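Local coordinates for protein xylose isomerase-like TIM barrel (Anabaena variabilis ATCC 29413, PDB 2QW5) that binds zinc and D-xylose in a TIM-barrel pocket and is probably a sugar or sugar-phosphate isomerase or epimerase, at residues Ile130-Gly135 and Pro191-Leu196; Pro164-Leu169 and Leu180-Ile185. All coordinates share one frame; numbering follows the deposited sequence.

Interaction 1 (Ile130-Gly135 and Pro191-Leu196); sequences IVIPYG and PGPNKL. With XLS (D-xylose), chain C.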
ATOM      1  N   ILE A 130       6.547  23.820   4.992  1.00 19.81           N
ATOM      2  CA  ILE A 130       5.620  24.347   5.985  1.00 17.91           C
ATOM      3  C   ILE A 130       4.254  24.867   5.422  1.00 19.14           C
ATOM      4  O   ILE A 130       3.510  25.515   6.166  1.00 19.76           O
ATOM      5  CB  ILE A 130       6.303  25.404   6.890  1.00 17.17           C
ATOM      6  CG1 ILE A 130       6.770  26.641   6.106  1.00 24.08           C
ATOM      7  CG2 ILE A 130       7.531  24.743   7.679  1.00 13.77           C
ATOM      8  CD1 ILE A 130       7.253  27.771   6.963  1.00 20.17           C
ATOM      9  N   VAL A 131       3.964  24.583   4.142  1.00 18.66           N
ATOM     10  CA  VAL A 131       2.695  24.978   3.486  1.00 18.32           C
ATOM     11  C   VAL A 131       1.803  23.737   3.314  1.00 16.56           C
ATOM     12  O   VAL A 131       0.756  23.618   3.943  1.00 20.42           O
ATOM     13  CB  VAL A 131       2.976  25.682   2.157  1.00 16.03           C
ATOM     14  CG1 VAL A 131       1.652  26.156   1.502  1.00 15.80           C
ATOM     15  CG2 VAL A 131       3.968  26.864   2.354  1.00 17.56           C
ATOM     16  N   ILE A 132       2.204  22.824   2.440  1.00 17.55           N
ATOM     17  CA  ILE A 132       1.489  21.591   2.188  1.00 16.78           C
ATOM     18  C   ILE A 132       2.282  20.525   3.010  1.00 18.44           C
ATOM     19  O   ILE A 132       3.530  20.543   2.950  1.00 18.25           O
ATOM     20  CB  ILE A 132       1.536  21.204   0.696  1.00 20.80           C
ATOM     21  CG1 ILE A 132       0.991  22.343  -0.207  1.00 23.90           C
ATOM     22  CG2 ILE A 132       0.795  19.883   0.439  1.00 17.50           C
ATOM     23  CD1 ILE A 132      -0.447  22.680   0.031  1.00 22.03           C
ATOM     24  N   PRO A 133       1.583  19.643   3.764  1.00 18.99           N
ATOM     25  CA  PRO A 133       2.210  18.561   4.553  1.00 18.54           C
ATOM     26  C   PRO A 133       3.173  17.721   3.738  1.00 18.68           C
ATOM     27  O   PRO A 133       2.819  17.284   2.658  1.00 16.41           O
ATOM     28  CB  PRO A 133       1.015  17.719   4.990  1.00 19.43           C
ATOM     29  CG  PRO A 133      -0.062  18.713   5.159  1.00 20.29           C
ATOM     30  CD  PRO A 133       0.119  19.631   3.974  1.00 21.35           C
ATOM     31  N   TYR A 134       4.377  17.496   4.270  1.00 20.35           N
ATOM     32  CA  TYR A 134       5.419  16.830   3.520  1.00 16.63           C
ATOM     33  C   TYR A 134       5.077  15.379   3.234  1.00 18.58           C
ATOM     34  O   TYR A 134       4.791  14.631   4.158  1.00 16.67           O
ATOM     35  CB  TYR A 134       6.764  16.889   4.258  1.00 18.67           C
ATOM     36  CG  TYR A 134       7.813  16.041   3.593  1.00 21.07           C
ATOM     37  CD1 TYR A 134       8.478  16.486   2.450  1.00 19.38           C
ATOM     38  CD2 TYR A 134       8.146  14.779   4.105  1.00 19.08           C
ATOM     39  CE1 TYR A 134       9.422  15.708   1.819  1.00 20.57           C
ATOM     40  CE2 TYR A 134       9.074  13.988   3.466  1.00 20.26           C
ATOM     41  CZ  TYR A 134       9.714  14.456   2.338  1.00 27.30           C
ATOM     42  OH  TYR A 134      10.636  13.665   1.740  1.00 18.79           O
ATOM     43  N   GLY A 135       5.156  14.996   1.957  1.00 20.30           N
ATOM     44  CA  GLY A 135       4.881  13.628   1.508  1.00 18.41           C
ATOM     45  C   GLY A 135       3.466  13.119   1.588  1.00 21.11           C
ATOM     46  O   GLY A 135       3.277  11.942   1.407  1.00 24.39           O
ATOM     47  N   PRO A 191       3.482  16.524  -2.967  1.00 14.99           N
ATOM     48  CA  PRO A 191       2.600  17.041  -4.047  1.00 14.16           C
ATOM     49  C   PRO A 191       2.824  18.469  -4.506  1.00 15.64           C
ATOM     50  O   PRO A 191       2.514  18.797  -5.665  1.00 17.81           O
ATOM     51  CB  PRO A 191       1.206  16.859  -3.464  1.00 13.02           C
ATOM     52  CG  PRO A 191       1.426  16.946  -2.011  1.00 15.50           C
ATOM     53  CD  PRO A 191       2.691  16.220  -1.762  1.00 18.67           C
ATOM     54  N   GLY A 192       3.369  19.304  -3.620  1.00 15.16           N
ATOM     55  CA  GLY A 192       3.705  20.673  -3.946  1.00 17.49           C
ATOM     56  C   GLY A 192       3.996  21.497  -2.715  1.00 18.41           C
ATOM     57  O   GLY A 192       3.753  21.030  -1.623  1.00 21.25           O
ATOM     58  N   PRO A 193       4.580  22.704  -2.869  1.00 20.20           N
ATOM     59  CA  PRO A 193       5.097  23.289  -4.126  1.00 21.63           C
ATOM     60  C   PRO A 193       6.374  22.562  -4.571  1.00 20.98           C
ATOM     61  O   PRO A 193       7.245  22.261  -3.736  1.00 19.58           O
ATOM     62  CB  PRO A 193       5.339  24.767  -3.777  1.00 22.71           C
ATOM     63  CG  PRO A 193       5.517  24.782  -2.275  1.00 18.68           C
ATOM     64  CD  PRO A 193       4.683  23.645  -1.728  1.00 20.00           C
ATOM     65  N   ASN A 194       6.432  22.215  -5.862  1.00 18.66           N
ATOM     66  CA  ASN A 194       7.577  21.485  -6.411  1.00 18.72           C
ATOM     67  C   ASN A 194       8.652  22.369  -7.047  1.00 19.72           C
ATOM     68  O   ASN A 194       9.860  22.063  -6.952  1.00 17.96           O
ATOM     69  CB  ASN A 194       7.147  20.412  -7.434  1.00 16.62           C
ATOM     70  CG  ASN A 194       6.119  19.430  -6.892  1.00 16.02           C
ATOM     71  OD1 ASN A 194       5.068  19.235  -7.514  1.00 18.16           O
ATOM     72  ND2 ASN A 194       6.383  18.857  -5.724  1.00 14.41           N
ATOM     73  N   LYS A 195       8.197  23.451  -7.696  1.00 19.55           N
ATOM     74  CA  LYS A 195       9.041  24.397  -8.411  1.00 18.36           C
ATOM     75  C   LYS A 195       9.069  25.772  -7.762  1.00 20.34           C
ATOM     76  O   LYS A 195       8.126  26.187  -7.083  1.00 20.01           O
ATOM     77  CB  LYS A 195       8.516  24.581  -9.834  1.00 15.74           C
ATOM     78  CG  LYS A 195       8.400  23.335 -10.617  1.00 21.69           C
ATOM     79  CD  LYS A 195       7.494  23.493 -11.826  1.00 21.58           C
ATOM     80  CE  LYS A 195       8.167  24.184 -12.960  1.00 34.16           C
ATOM     81  NZ  LYS A 195       7.322  23.981 -14.174  1.00 34.18           N
ATOM     82  N   LEU A 196      10.143  26.497  -8.048  1.00 18.00           N
ATOM     83  CA  LEU A 196      10.350  27.846  -7.541  1.00 20.30           C
ATOM     84  C   LEU A 196       9.261  28.757  -8.137  1.00 19.57           C
ATOM     85  O   LEU A 196       8.860  29.709  -7.476  1.00 20.59           O
ATOM     86  CB  LEU A 196      11.791  28.337  -7.861  1.00 19.69           C
ATOM     87  CG  LEU A 196      12.565  29.320  -7.011  1.00 24.79           C
ATOM     88  CD1 LEU A 196      12.458  29.068  -5.537  1.00 19.30           C
ATOM     89  CD2 LEU A 196      14.061  29.264  -7.464  1.00 21.13           C
TER
HETATM   90  C1  XLS C 401      13.382  16.843   2.424  1.00 51.13           C
HETATM   91  C2  XLS C 401      12.531  17.601   3.435  1.00 50.44           C
HETATM   92  C3  XLS C 401      11.917  16.697   4.562  1.00 49.90           C
HETATM   93  C4  XLS C 401      11.869  17.347   5.930  1.00 43.51           C
HETATM   94  O1  XLS C 401      13.464  17.129   1.022  1.00 37.62           O
HETATM   95  O2  XLS C 401      13.215  18.746   3.944  1.00 48.01           O
HETATM   96  O3  XLS C 401      12.492  15.412   4.804  1.00 53.13           O
HETATM   97  O4  XLS C 401      11.272  18.605   5.800  1.00 39.24           O
HETATM   98  O   HOH W   1       5.237  19.592   0.624  1.00 24.68           O
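Ile132 meets Gly192 with CG1 anti to its own carbonyl carbon (chi1 -56°) and CG2 anti to its backbone N, a setting that spreads the two branches over the turn Pro191-Gly192-Pro193. The contact joins two loops of a TIM barrel, one following strand 125-128 and the other strand 179-182, on the side where the pocket opens. CG2 lies 3.9 Å from Pro191 CG, while CG1 reaches Pro193 CD at 4.2 Å; between these branches Ile132 CB rests 3.2 Å from Gly192 O. A beta-branched isoleucine suits the place, because its two arms can touch two prolines at once. Gly192 has no side chain to intrude, and its extended backbone, with phi and psi both near 166°, is readily adopted by glycine. The peptide bond before Pro193 is cis, an arrangement that proline tolerates better than other residues, and it places the Pro193 ring beside Ile132 CG1. Tyr159 of helix 148-176 packs against both Ile132 and Pro193. Beyond the apolar patch, the same first loop lines the sugar site. Tyr134 CG is anti to its backbone N, and the first bond of the side chain is directed away from the second loop; the ring lies under D-xylose, with C3 of the sugar 3.7 Å above its centre, while the hydroxyl is hydrogen-bonded to Glu189. No direct hydrogen bond crosses between the segments. Instead a single water links them, donating to Ile132 O at 3.0 Å and to Gly192 O at 3.1 Å.

Interaction 2 (Pro164-Leu169 and Leu180-Ile185); sequences PILDKL and LAIEPI. With ZN (zinc ion), chain D; XLS (D-xylose), chain C.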
ATOM      1  N   PRO A 164      -3.116  33.192   4.270  1.00 20.38           N
ATOM      2  CA  PRO A 164      -3.287  34.028   5.471  1.00 21.42           C
ATOM      3  C   PRO A 164      -2.625  33.468   6.730  1.00 20.30           C
ATOM      4  O   PRO A 164      -2.221  34.240   7.580  1.00 21.02           O
ATOM      5  CB  PRO A 164      -4.820  34.112   5.645  1.00 24.63           C
ATOM      6  CG  PRO A 164      -5.402  33.506   4.447  1.00 22.18           C
ATOM      7  CD  PRO A 164      -4.396  32.682   3.750  1.00 21.95           C
ATOM      8  N   ILE A 165      -2.501  32.134   6.820  1.00 17.51           N
ATOM      9  CA  ILE A 165      -1.881  31.479   7.970  1.00 18.13           C
ATOM     10  C   ILE A 165      -0.382  31.711   7.973  1.00 16.46           C
ATOM     11  O   ILE A 165       0.191  32.026   9.029  1.00 18.47           O
ATOM     12  CB  ILE A 165      -2.218  29.975   8.029  1.00 20.06           C
ATOM     13  CG1 ILE A 165      -3.748  29.755   8.170  1.00 22.81           C
ATOM     14  CG2 ILE A 165      -1.424  29.275   9.176  1.00 18.72           C
ATOM     15  CD1 ILE A 165      -4.367  30.218   9.518  1.00 20.30           C
ATOM     16  N   LEU A 166       0.248  31.571   6.803  1.00 17.56           N
ATOM     17  CA  LEU A 166       1.680  31.843   6.652  1.00 17.55           C
ATOM     18  C   LEU A 166       2.002  33.331   6.887  1.00 16.38           C
ATOM     19  O   LEU A 166       3.068  33.653   7.444  1.00 14.73           O
ATOM     20  CB  LEU A 166       2.234  31.328   5.298  1.00 18.54           C
ATOM     21  CG  LEU A 166       2.661  29.851   5.220  1.00 19.52           C
ATOM     22  CD1 LEU A 166       3.889  29.606   6.133  1.00 16.68           C
ATOM     23  CD2 LEU A 166       1.586  28.908   5.606  1.00 13.82           C
ATOM     24  N   ASP A 167       1.086  34.226   6.500  1.00 15.52           N
ATOM     25  CA  ASP A 167       1.280  35.667   6.698  0.50 17.27           C
ATOM     26  C   ASP A 167       1.356  35.925   8.219  1.00 15.05           C
ATOM     27  O   ASP A 167       2.287  36.599   8.705  1.00 19.41           O
ATOM     28  CB  ASP A 167       0.129  36.470   6.022  0.50 17.05           C
ATOM     29  CG  ASP A 167       0.612  37.653   5.188  0.50 19.90           C
ATOM     30  OD1 ASP A 167       1.703  38.207   5.452  0.50 18.38           O
ATOM     31  OD2 ASP A 167      -0.124  38.029   4.224  0.50 18.56           O
ATOM     32  N   LYS A 168       0.410  35.340   8.972  1.00 15.50           N
ATOM     33  CA  LYS A 168       0.366  35.478  10.442  1.00 18.55           C
ATOM     34  C   LYS A 168       1.617  34.883  11.109  1.00 19.13           C
ATOM     35  O   LYS A 168       2.216  35.465  12.039  1.00 18.80           O
ATOM     36  CB  LYS A 168      -0.908  34.867  11.051  1.00 19.49           C
ATOM     37  CG  LYS A 168      -2.195  35.684  10.820  1.00 28.71           C
ATOM     38  CD  LYS A 168      -2.162  37.050  11.530  1.00 43.65           C
ATOM     39  CE  LYS A 168      -3.440  37.863  11.318  1.00 46.29           C
ATOM     40  NZ  LYS A 168      -3.570  38.337   9.920  1.00 57.22           N
ATOM     41  N   LEU A 169       2.053  33.748  10.599  1.00 17.57           N
ATOM     42  CA  LEU A 169       3.308  33.124  11.088  1.00 15.86           C
ATOM     43  C   LEU A 169       4.510  34.030  10.785  1.00 16.96           C
ATOM     44  O   LEU A 169       5.426  34.098  11.593  1.00 16.26           O
ATOM     45  CB  LEU A 169       3.524  31.731  10.442  1.00 15.93           C
ATOM     46  CG  LEU A 169       4.742  30.905  10.939  1.00 11.59           C
ATOM     47  CD1 LEU A 169       4.517  30.491  12.382  1.00 15.26           C
ATOM     48  CD2 LEU A 169       4.955  29.699  10.054  1.00 14.71           C
ATOM     49  N   LEU A 180      11.651  32.778   7.792  1.00 17.27           N
ATOM     50  CA  LEU A 180      10.953  31.536   7.400  1.00 19.74           C
ATOM     51  C   LEU A 180      11.324  31.222   5.947  1.00 20.51           C
ATOM     52  O   LEU A 180      10.984  31.998   5.082  1.00 17.91           O
ATOM     53  CB  LEU A 180       9.430  31.697   7.553  1.00 20.77           C
ATOM     54  CG  LEU A 180       8.892  31.900   8.994  1.00 21.16           C
ATOM     55  CD1 LEU A 180       7.442  32.367   8.971  1.00 21.58           C
ATOM     56  CD2 LEU A 180       9.053  30.632   9.839  1.00 20.16           C
ATOM     57  N   ALA A 181      11.984  30.089   5.691  1.00 15.61           N
ATOM     58  CA  ALA A 181      12.458  29.693   4.331  1.00 15.35           C
ATOM     59  C   ALA A 181      11.706  28.473   3.845  1.00 17.43           C
ATOM     60  O   ALA A 181      12.080  27.361   4.170  1.00 13.93           O
ATOM     61  CB  ALA A 181      13.952  29.451   4.337  1.00 14.34           C
ATOM     62  N   ILE A 182      10.622  28.701   3.068  1.00 16.84           N
ATOM     63  CA  ILE A 182       9.790  27.643   2.490  1.00 16.33           C
ATOM     64  C   ILE A 182      10.554  26.963   1.360  1.00 17.43           C
ATOM     65  O   ILE A 182      11.192  27.624   0.544  1.00 16.28           O
ATOM     66  CB  ILE A 182       8.439  28.157   1.935  1.00 15.20           C
ATOM     67  CG1 ILE A 182       7.611  28.890   3.000  1.00 16.19           C
ATOM     68  CG2 ILE A 182       7.588  26.979   1.403  1.00 14.43           C
ATOM     69  CD1 ILE A 182       6.321  29.654   2.424  1.00 18.58           C
ATOM     70  N   GLU A 183      10.459  25.637   1.299  1.00 17.86           N
ATOM     71  CA  GLU A 183      11.243  24.840   0.363  1.00 17.22           C
ATOM     72  C   GLU A 183      10.421  24.241  -0.790  1.00 15.20           C
ATOM     73  O   GLU A 183       9.469  23.506  -0.541  1.00 15.39           O
ATOM     74  CB  GLU A 183      11.931  23.703   1.149  1.00 17.12           C
ATOM     75  CG  GLU A 183      12.986  22.947   0.327  1.00 17.23           C
ATOM     76  CD  GLU A 183      13.622  21.794   1.074  1.00 24.08           C
ATOM     77  OE1 GLU A 183      13.033  21.361   2.105  1.00 26.05           O
ATOM     78  OE2 GLU A 183      14.711  21.336   0.592  1.00 17.81           O
ATOM     79  N   PRO A 184      10.770  24.580  -2.057  1.00 17.92           N
ATOM     80  CA  PRO A 184      10.239  23.827  -3.190  1.00 16.32           C
ATOM     81  C   PRO A 184      10.903  22.456  -3.106  1.00 17.73           C
ATOM     82  O   PRO A 184      12.116  22.389  -2.903  1.00 15.68           O
ATOM     83  CB  PRO A 184      10.748  24.585  -4.415  1.00 18.17           C
ATOM     84  CG  PRO A 184      11.265  25.874  -3.902  1.00 19.86           C
ATOM     85  CD  PRO A 184      11.682  25.644  -2.515  1.00 18.84           C
ATOM     86  N   ILE A 185      10.105  21.396  -3.166  1.00 16.50           N
ATOM     87  CA  ILE A 185      10.599  20.005  -3.029  1.00 15.84           C
ATOM     88  C   ILE A 185      10.098  19.223  -4.230  1.00 16.25           C
ATOM     89  O   ILE A 185       8.959  19.389  -4.611  1.00 18.65           O
ATOM     90  CB  ILE A 185      10.095  19.391  -1.710  1.00 14.05           C
ATOM     91  CG1 ILE A 185      10.868  19.996  -0.530  1.00 13.38           C
ATOM     92  CG2 ILE A 185      10.246  17.859  -1.672  1.00 13.18           C
ATOM     93  CD1 ILE A 185      10.354  19.634   0.850  1.00 16.29           C
TER
HETATM   94 ZN    ZN D 400      16.493  20.400   1.309  0.50 24.74          ZN
HETATM   95  C1  XLS C 401      13.382  16.843   2.424  1.00 51.13           C
HETATM   96  C2  XLS C 401      12.531  17.601   3.435  1.00 50.44           C
HETATM   97  C3  XLS C 401      11.917  16.697   4.562  1.00 49.90           C
HETATM   98  C4  XLS C 401      11.869  17.347   5.930  1.00 43.51           C
HETATM   99  O1  XLS C 401      13.464  17.129   1.022  1.00 37.62           O
HETATM  100  O2  XLS C 401      13.215  18.746   3.944  1.00 48.01           O
HETATM  101  O3  XLS C 401      12.492  15.412   4.804  1.00 53.13           O
HETATM  102  O4  XLS C 401      11.272  18.605   5.800  1.00 39.24           O
HETATM  103  O   HOH W   2      15.497  18.636   1.188  1.00 27.65           O
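Helix-on-strand packing of the TIM barrel brings 164-169 against 180-185: helix 148-176 leads by a short turn into strand 179-182 and folds back over its outer face, while the residue just after that strand is a zinc ligand. Leu169 and Leu180 make the closer contact, Leu169 CG standing 3.6 Å from Leu180 CD1, their side chains angled across one another. Leu169 CG is anti to the backbone N (chi1 -175°), which carries the branch toward the strand. One turn earlier, Leu166 CD1 touches Ile182 CD1 more loosely, at 4.4 Å. Branched aliphatic residues suit this interface, since they fill it without buried polar groups needing partners. Glu183 points the other way, into the pocket. Its extended chain carries the carboxylate out to the zinc ion and the sugar, where the two oxygens take different partners: OE2 binds the zinc ion at 2.1 Å and OE1 accepts a hydrogen bond from D-xylose O2 at 3.2 Å. Asp216, Gln247 and Glu281 complete the protein ligands, and a water 2.0 Å from the metal donates to the sugar O1. Ile185 CD1 adds an apolar wall, 3.9 Å from C2 of the sugar. Around this contact, Leu169 also packs on helix 101-120 and Ile182 on helix 196-203, while strand 179-182 is hydrogen-bonded between strands 125-128 and 211-216.

How the interactions relate
The two contacts lie about 10 Å apart, centre to centre, in one eight-stranded parallel barrel, and interaction 2 is nested within the chain loop that interaction 1 closes. The order is 130-135, 164-169, 180-185, 191-196: a loop after one strand, the helix that follows, the next strand, and its loop. They meet directly: Pro193 O and Ile185 N are 3.0 Å apart, and Asn194 ND2 lies 2.9 Å from Ile185 O, both probable hydrogen bonds, while Val131 CG2 packs on Ile182 CD1. The helix-strand layer thus adjoins the loop layer, and both reach D-xylose, through Tyr134 in one and Glu183 and Ile185 in the other.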